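Side-chain contacts in subtilase cytotoxin subunit A (Escherichia coli, PDB 2IY9), which cleaves the host endoplasmic reticulum chaperone BiP as the serine protease subunit of the AB5 subtilase cytotoxin: residues A[174-179]-A[296-301]; A[200-205]-A[211-216]. One frame throughout, in Å; residues are numbered along the deposited sequence.

Contacts 1 and 2 sit on neighbouring strands of the parallel sheet, 176-180 and 215-221, with their centres about 11 Å apart. Along the chain contact 2 is nested within the loop that contact 1 closes. The backbones join where Ile-216 N lies 2.7 Å from Ile-177 O, a probable hydrogen bond, and Lys-298 of contact 1 reaches over to contact 2, its NZ 2.8 Å from Val-215 O, probably another. Packing adds to this, with Leu-176 CD2 3.4 Å from Pro-214 O. Contact 1 lies away from the inferred charge relay residues; in contact 2 the side chain of Ala-200 is about 11 Å from that of Ser-272, the probable charge relay serine.

Contact 1: A[174-179]-A[296-301]; sequences DRLIVA and ELKRTL
Leu-176, at the start of strand 176-180, lays its isobutyl group against the first turns of helix 294-304, and the contact is built round this one side chain. The closer-packed part is at its CD1, which sits 3.7 Å from Leu-297 CB. The same methyl, Leu-176 CD1, lies 4.0 Å from the backbone N of Lys-298. It therefore meets the helix at the base of the side chains, close to the main chain. CD2, the other branch of Leu-176, rests more loosely on the Lys-298 stem, 4.1 Å from its CB. With CG anti to its own carbonyl carbon (chi1 -71°), Leu-176 crosses both partners at a slant, and both of its methyls face the helix. No hydrogen bond joins the two segments; van der Waals contact does the work.

This is a helix packed on the central parallel sheet of the subtilisin-like alpha/beta fold, and helix 271-288 lies on the same strand further along, touching Val-178. On the helix, Leu-297 also packs on Phe-330 of helix 323-331, which helps to bury it.

The looser side belongs to Lys-298, which is partly exposed. Its CG is anti to the backbone N (chi1 179°) and the chain runs on fully extended, carrying the ammonium group away from Leu-176. There NZ hydrogen-bonds Asp-213 O as well as Val-215 O, carbonyls just before and at the start of strand 215-221.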
ATOM      1  N   ASP A 174      14.843   5.965  -4.422  1.00 25.79           N
ATOM      2  CA  ASP A 174      14.773   6.253  -2.990  1.00 26.29           C
ATOM      3  C   ASP A 174      13.443   5.856  -2.355  1.00 25.99           C
ATOM      4  O   ASP A 174      13.405   5.451  -1.189  1.00 26.93           O
ATOM      5  CB  ASP A 174      15.108   7.722  -2.697  1.00 26.82           C
ATOM      6  CG  ASP A 174      14.294   8.706  -3.538  1.00 29.22           C
ATOM      7  OD1 ASP A 174      13.516   8.281  -4.429  1.00 32.26           O
ATOM      8  OD2 ASP A 174      14.443   9.925  -3.298  1.00 31.62           O
ATOM      9  N   ARG A 175      12.359   5.955  -3.114  1.00 24.90           N
ATOM     10  CA  ARG A 175      11.022   5.728  -2.542  1.00 24.22           C
ATOM     11  C   ARG A 175      10.229   4.697  -3.333  1.00 23.67           C
ATOM     12  O   ARG A 175      10.492   4.474  -4.522  1.00 23.36           O
ATOM     13  CB  ARG A 175      10.233   7.038  -2.462  1.00 23.90           C
ATOM     14  CG  ARG A 175      10.972   8.152  -1.742  1.00 24.46           C
ATOM     15  CD  ARG A 175      10.117   9.419  -1.592  1.00 24.48           C
ATOM     16  NE  ARG A 175      10.942  10.530  -1.132  1.00 25.40           N
ATOM     17  CZ  ARG A 175      11.249  10.764   0.142  1.00 27.03           C
ATOM     18  NH1 ARG A 175      10.782   9.981   1.104  1.00 26.45           N
ATOM     19  NH2 ARG A 175      12.011  11.804   0.453  1.00 28.84           N
ATOM     20  N   LEU A 176       9.254   4.086  -2.655  1.00 22.96           N
ATOM     21  CA  LEU A 176       8.382   3.099  -3.252  1.00 22.19           C
ATOM     22  C   LEU A 176       6.929   3.495  -3.133  1.00 21.91           C
ATOM     23  O   LEU A 176       6.509   4.032  -2.110  1.00 21.87           O
ATOM     24  CB  LEU A 176       8.558   1.736  -2.590  1.00 22.67           C
ATOM     25  CG  LEU A 176       9.878   1.037  -2.900  1.00 23.89           C
ATOM     26  CD1 LEU A 176      10.008  -0.154  -1.991  1.00 23.26           C
ATOM     27  CD2 LEU A 176       9.978   0.663  -4.410  1.00 24.01           C
ATOM     28  N   ILE A 177       6.168   3.203  -4.181  1.00 21.00           N
ATOM     29  CA  ILE A 177       4.724   3.413  -4.150  1.00 21.25           C
ATOM     30  C   ILE A 177       4.043   2.059  -4.143  1.00 20.82           C
ATOM     31  O   ILE A 177       4.253   1.231  -5.042  1.00 21.39           O
ATOM     32  CB  ILE A 177       4.229   4.251  -5.327  1.00 21.04           C
ATOM     33  CG1 ILE A 177       4.750   5.689  -5.185  1.00 22.82           C
ATOM     34  CG2 ILE A 177       2.705   4.248  -5.393  1.00 22.79           C
ATOM     35  CD1 ILE A 177       4.322   6.584  -6.304  1.00 24.86           C
ATOM     36  N   VAL A 178       3.261   1.834  -3.099  1.00 20.84           N
ATOM     37  CA  VAL A 178       2.487   0.615  -2.972  1.00 20.78           C
ATOM     38  C   VAL A 178       1.065   0.967  -3.400  1.00 21.28           C
ATOM     39  O   VAL A 178       0.393   1.780  -2.755  1.00 20.95           O
ATOM     40  CB  VAL A 178       2.551   0.059  -1.537  1.00 21.58           C
ATOM     41  CG1 VAL A 178       1.944  -1.353  -1.481  1.00 20.91           C
ATOM     42  CG2 VAL A 178       4.006   0.027  -1.053  1.00 19.06           C
ATOM     43  N   ALA A 179       0.643   0.374  -4.519  1.00 21.05           N
ATOM     44  CA  ALA A 179      -0.578   0.777  -5.224  1.00 20.91           C
ATOM     45  C   ALA A 179      -1.564  -0.372  -5.420  1.00 21.22           C
ATOM     46  O   ALA A 179      -1.208  -1.410  -5.971  1.00 20.98           O
ATOM     47  CB  ALA A 179      -0.215   1.374  -6.563  1.00 21.20           C
ATOM     48  N   GLU A 296      16.326  -2.330  -3.813  1.00 27.10           N
ATOM     49  CA  GLU A 296      16.629  -3.409  -2.863  1.00 28.33           C
ATOM     50  C   GLU A 296      15.411  -3.821  -2.024  1.00 26.97           C
ATOM     51  O   GLU A 296      15.164  -5.011  -1.836  1.00 27.29           O
ATOM     52  CB  GLU A 296      17.816  -3.065  -1.950  1.00 28.16           C
ATOM     53  CG  GLU A 296      18.257  -4.269  -1.085  1.00 30.64           C
ATOM     54  CD  GLU A 296      19.176  -3.921   0.081  1.00 31.52           C
ATOM     55  OE1 GLU A 296      19.684  -2.774   0.155  1.00 35.90           O
ATOM     56  OE2 GLU A 296      19.395  -4.819   0.934  1.00 36.35           O
ATOM     57  N   LEU A 297      14.669  -2.840  -1.511  1.00 26.55           N
ATOM     58  CA  LEU A 297      13.425  -3.116  -0.785  1.00 25.39           C
ATOM     59  C   LEU A 297      12.435  -3.882  -1.657  1.00 24.98           C
ATOM     60  O   LEU A 297      11.917  -4.925  -1.246  1.00 24.06           O
ATOM     61  CB  LEU A 297      12.794  -1.818  -0.274  1.00 25.60           C
ATOM     62  CG  LEU A 297      13.325  -1.282   1.060  1.00 26.35           C
ATOM     63  CD1 LEU A 297      12.999   0.205   1.187  1.00 26.92           C
ATOM     64  CD2 LEU A 297      12.709  -2.067   2.217  1.00 27.27           C
ATOM     65  N   LYS A 298      12.191  -3.377  -2.871  1.00 24.55           N
ATOM     66  CA  LYS A 298      11.254  -4.026  -3.791  1.00 24.23           C
ATOM     67  C   LYS A 298      11.690  -5.457  -4.129  1.00 24.46           C
ATOM     68  O   LYS A 298      10.881  -6.392  -4.037  1.00 23.93           O
ATOM     69  CB  LYS A 298      11.072  -3.208  -5.067  1.00 24.70           C
ATOM     70  CG  LYS A 298      10.110  -3.848  -6.076  1.00 24.60           C
ATOM     71  CD  LYS A 298       9.672  -2.857  -7.160  1.00 24.84           C
ATOM     72  CE  LYS A 298       8.809  -3.565  -8.192  1.00 23.68           C
ATOM     73  NZ  LYS A 298       8.373  -2.626  -9.249  1.00 21.91           N
ATOM     74  N   ARG A 299      12.956  -5.614  -4.512  1.00 23.64           N
ATOM     75  CA  ARG A 299      13.531  -6.929  -4.803  1.00 25.07           C
ATOM     76  C   ARG A 299      13.381  -7.913  -3.633  1.00 24.29           C
ATOM     77  O   ARG A 299      12.933  -9.037  -3.825  1.00 23.70           O
ATOM     78  CB  ARG A 299      15.017  -6.792  -5.198  1.00 24.93           C
ATOM     79  CG  ARG A 299      15.692  -8.107  -5.578  1.00 26.76           C
ATOM     80  CD  ARG A 299      17.172  -7.909  -5.936  1.00 27.98           C
ATOM     81  NE  ARG A 299      17.959  -7.420  -4.797  1.00 34.58           N
ATOM     82  CZ  ARG A 299      18.519  -6.210  -4.713  1.00 37.41           C
ATOM     83  NH1 ARG A 299      18.407  -5.329  -5.702  1.00 38.66           N
ATOM     84  NH2 ARG A 299      19.211  -5.879  -3.630  1.00 39.30           N
ATOM     85  N   THR A 300      13.754  -7.498  -2.423  1.00 23.94           N
ATOM     86  CA  THR A 300      13.642  -8.404  -1.283  1.00 23.69           C
ATOM     87  C   THR A 300      12.184  -8.810  -1.048  1.00 23.28           C
ATOM     88  O   THR A 300      11.903  -9.979  -0.815  1.00 23.29           O
ATOM     89  CB  THR A 300      14.295  -7.837  -0.011  1.00 23.91           C
ATOM     90  OG1 THR A 300      15.687  -7.601  -0.263  1.00 24.60           O
ATOM     91  CG2 THR A 300      14.162  -8.824   1.158  1.00 24.62           C
ATOM     92  N   LEU A 301      11.257  -7.861  -1.142  1.00 22.88           N
ATOM     93  CA  LEU A 301       9.830  -8.188  -1.007  1.00 22.89           C
ATOM     94  C   LEU A 301       9.381  -9.238  -2.023  1.00 23.28           C
ATOM     95  O   LEU A 301       8.760 -10.242  -1.660  1.00 23.27           O
ATOM     96  CB  LEU A 301       8.957  -6.941  -1.155  1.00 22.88           C
ATOM     97  CG  LEU A 301       7.461  -7.191  -0.877  1.00 23.11           C
ATOM     98  CD1 LEU A 301       7.201  -7.340   0.630  1.00 23.73           C
ATOM     99  CD2 LEU A 301       6.624  -6.061  -1.455  1.00 21.63           C
TER

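Contact 2: A[200-205]-A[211-216]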
ATOM      1  N   ALA A 200      -1.176   2.151 -10.241  1.00 22.71           N
ATOM      2  CA  ALA A 200      -0.985   0.727 -10.558  1.00 22.72           C
ATOM      3  C   ALA A 200      -0.869   0.487 -12.083  1.00 22.99           C
ATOM      4  O   ALA A 200      -0.133  -0.398 -12.517  1.00 23.10           O
ATOM      5  CB  ALA A 200      -2.096  -0.130  -9.954  1.00 22.41           C
ATOM      6  N   ALA A 201      -1.559   1.310 -12.875  1.00 22.73           N
ATOM      7  CA  ALA A 201      -1.603   1.154 -14.343  1.00 23.14           C
ATOM      8  C   ALA A 201      -0.285   1.514 -15.048  1.00 23.33           C
ATOM      9  O   ALA A 201      -0.128   1.256 -16.245  1.00 22.99           O
ATOM     10  CB  ALA A 201      -2.737   1.971 -14.920  1.00 22.86           C
ATOM     11  N   TYR A 202       0.651   2.116 -14.307  1.00 23.80           N
ATOM     12  CA  TYR A 202       1.986   2.366 -14.819  1.00 23.95           C
ATOM     13  C   TYR A 202       2.518   1.057 -15.390  1.00 24.30           C
ATOM     14  O   TYR A 202       2.527   0.019 -14.708  1.00 23.45           O
ATOM     15  CB  TYR A 202       2.902   2.912 -13.716  1.00 23.73           C
ATOM     16  CG  TYR A 202       4.312   3.266 -14.165  1.00 24.49           C
ATOM     17  CD1 TYR A 202       4.533   4.102 -15.268  1.00 24.77           C
ATOM     18  CD2 TYR A 202       5.422   2.789 -13.467  1.00 23.26           C
ATOM     19  CE1 TYR A 202       5.833   4.433 -15.675  1.00 25.35           C
ATOM     20  CE2 TYR A 202       6.721   3.112 -13.862  1.00 23.65           C
ATOM     21  CZ  TYR A 202       6.913   3.934 -14.971  1.00 24.30           C
ATOM     22  OH  TYR A 202       8.188   4.255 -15.362  1.00 24.30           O
ATOM     23  N   HIS A 203       2.920   1.105 -16.659  1.00 24.84           N
ATOM     24  CA  HIS A 203       3.257  -0.117 -17.403  1.00 25.90           C
ATOM     25  C   HIS A 203       4.501   0.086 -18.264  1.00 26.10           C
ATOM     26  O   HIS A 203       4.425   0.032 -19.498  1.00 26.73           O
ATOM     27  CB  HIS A 203       2.064  -0.534 -18.265  1.00 25.78           C
ATOM     28  CG  HIS A 203       2.079  -1.975 -18.676  1.00 26.62           C
ATOM     29  ND1 HIS A 203       1.951  -3.010 -17.775  1.00 25.59           N
ATOM     30  CD2 HIS A 203       2.162  -2.551 -19.899  1.00 26.58           C
ATOM     31  CE1 HIS A 203       1.979  -4.162 -18.421  1.00 26.52           C
ATOM     32  NE2 HIS A 203       2.105  -3.912 -19.712  1.00 26.83           N
ATOM     33  N   PRO A 204       5.661   0.284 -17.616  1.00 26.87           N
ATOM     34  CA  PRO A 204       6.869   0.635 -18.367  1.00 26.67           C
ATOM     35  C   PRO A 204       7.261  -0.471 -19.341  1.00 27.21           C
ATOM     36  O   PRO A 204       7.097  -1.664 -19.039  1.00 26.58           O
ATOM     37  CB  PRO A 204       7.935   0.793 -17.276  1.00 26.67           C
ATOM     38  CG  PRO A 204       7.398   0.090 -16.081  1.00 26.16           C
ATOM     39  CD  PRO A 204       5.916   0.174 -16.166  1.00 26.42           C
ATOM     40  N   VAL A 205       7.773  -0.087 -20.503  1.00 27.03           N
ATOM     41  CA  VAL A 205       8.173  -1.100 -21.483  1.00 27.48           C
ATOM     42  C   VAL A 205       9.675  -1.171 -21.750  1.00 26.58           C
ATOM     43  O   VAL A 205      10.162  -2.191 -22.229  1.00 26.70           O
ATOM     44  CB  VAL A 205       7.398  -0.971 -22.811  1.00 28.18           C
ATOM     45  CG1 VAL A 205       5.956  -1.473 -22.623  1.00 29.57           C
ATOM     46  CG2 VAL A 205       7.425   0.466 -23.317  1.00 28.63           C
ATOM     47  N   LYS A 211      13.235  -2.083 -14.731  1.00 25.04           N
ATOM     48  CA  LYS A 211      14.204  -2.400 -13.674  1.00 25.83           C
ATOM     49  C   LYS A 211      14.193  -1.404 -12.516  1.00 25.64           C
ATOM     50  O   LYS A 211      14.393  -1.802 -11.364  1.00 25.75           O
ATOM     51  CB  LYS A 211      15.628  -2.514 -14.243  1.00 25.99           C
ATOM     52  CG  LYS A 211      15.873  -3.755 -15.116  1.00 27.21           C
ATOM     53  CD  LYS A 211      17.354  -3.832 -15.536  1.00 28.07           C
ATOM     54  CE  LYS A 211      17.625  -4.980 -16.506  1.00 30.24           C
ATOM     55  NZ  LYS A 211      17.216  -6.309 -15.967  1.00 36.13           N
ATOM     56  N   GLN A 212      13.968  -0.123 -12.812  1.00 25.52           N
ATOM     57  CA  GLN A 212      13.863   0.907 -11.753  1.00 26.00           C
ATOM     58  C   GLN A 212      12.437   1.241 -11.288  1.00 25.06           C
ATOM     59  O   GLN A 212      12.247   2.141 -10.461  1.00 24.70           O
ATOM     60  CB  GLN A 212      14.597   2.206 -12.133  1.00 26.42           C
ATOM     61  CG  GLN A 212      15.336   2.181 -13.434  1.00 28.96           C
ATOM     62  CD  GLN A 212      15.914   3.530 -13.808  1.00 27.76           C
ATOM     63  OE1 GLN A 212      17.097   3.801 -13.584  1.00 32.84           O
ATOM     64  NE2 GLN A 212      15.094   4.368 -14.424  1.00 28.93           N
ATOM     65  N   ASP A 213      11.446   0.526 -11.816  1.00 24.28           N
ATOM     66  CA  ASP A 213      10.028   0.773 -11.498  1.00 23.58           C
ATOM     67  C   ASP A 213       9.788   0.852  -9.967  1.00 22.97           C
ATOM     68  O   ASP A 213      10.034  -0.125  -9.260  1.00 23.10           O
ATOM     69  CB  ASP A 213       9.176  -0.325 -12.153  1.00 23.80           C
ATOM     70  CG  ASP A 213       7.675  -0.179 -11.897  1.00 24.33           C
ATOM     71  OD1 ASP A 213       7.203   0.855 -11.376  1.00 22.68           O
ATOM     72  OD2 ASP A 213       6.954  -1.142 -12.227  1.00 25.75           O
ATOM     73  N   PRO A 214       9.338   2.020  -9.463  1.00 22.63           N
ATOM     74  CA  PRO A 214       9.134   2.224  -8.024  1.00 22.40           C
ATOM     75  C   PRO A 214       7.734   1.831  -7.512  1.00 21.87           C
ATOM     76  O   PRO A 214       7.462   1.973  -6.327  1.00 21.51           O
ATOM     77  CB  PRO A 214       9.316   3.726  -7.879  1.00 22.62           C
ATOM     78  CG  PRO A 214       8.700   4.274  -9.126  1.00 22.25           C
ATOM     79  CD  PRO A 214       9.014   3.249 -10.220  1.00 22.74           C
ATOM     80  N   VAL A 215       6.870   1.347  -8.405  1.00 21.87           N
ATOM     81  CA  VAL A 215       5.503   0.936  -8.047  1.00 21.50           C
ATOM     82  C   VAL A 215       5.451  -0.571  -7.729  1.00 21.56           C
ATOM     83  O   VAL A 215       6.002  -1.380  -8.466  1.00 20.46           O
ATOM     84  CB  VAL A 215       4.496   1.276  -9.181  1.00 22.20           C
ATOM     85  CG1 VAL A 215       3.043   0.896  -8.788  1.00 21.32           C
ATOM     86  CG2 VAL A 215       4.565   2.770  -9.552  1.00 23.34           C
ATOM     87  N   ILE A 216       4.773  -0.921  -6.635  1.00 21.26           N
ATOM     88  CA  ILE A 216       4.461  -2.301  -6.284  1.00 21.51           C
ATOM     89  C   ILE A 216       2.939  -2.440  -6.311  1.00 21.31           C
ATOM     90  O   ILE A 216       2.235  -1.809  -5.518  1.00 21.34           O
ATOM     91  CB  ILE A 216       5.034  -2.691  -4.895  1.00 21.62           C
ATOM     92  CG1 ILE A 216       6.566  -2.613  -4.917  1.00 22.62           C
ATOM     93  CG2 ILE A 216       4.597  -4.110  -4.509  1.00 21.00           C
ATOM     94  CD1 ILE A 216       7.202  -2.720  -3.533  1.00 22.32           C
TER
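Tyr-202 and Asp-213 both turn CG anti to their backbone N (chi1 -177° and -180°), which brings the phenol ring and the carboxylate together as the two side chains run alongside each other, pointing opposite ways. Asp-213 OD1 lies at the ring edge, near its plane and 3.4 Å from both CD2 and CE2 of Tyr-202, with the carboxylate turned 78° against the ring. One ring face is taken by Pro-204, whose CD stands 3.7 Å above the plane of Tyr-202, over its centre. Apolar packing adds Val-215, its CG2 4.0 Å from Tyr-202 CD2, and more loosely Pro-214, whose CD is 4.3 Å from Tyr-202 CE2.

The carboxylate is held from several directions. Val-215 N donates to Asp-213 OD1 over 3.0 Å, meeting it from above the carboxylate plane, while OD2 forms a salt bridge with Arg-217. That arginine also binds the carbonyls of Ala-200 and Tyr-202, so it ties the 200-205 loop to strand 215-221; its charge probably favours an ionised aspartate. The bond from the backbone N two residues on makes Asp-213 the head of an Asx turn, here leading directly into a strand of the central parallel sheet.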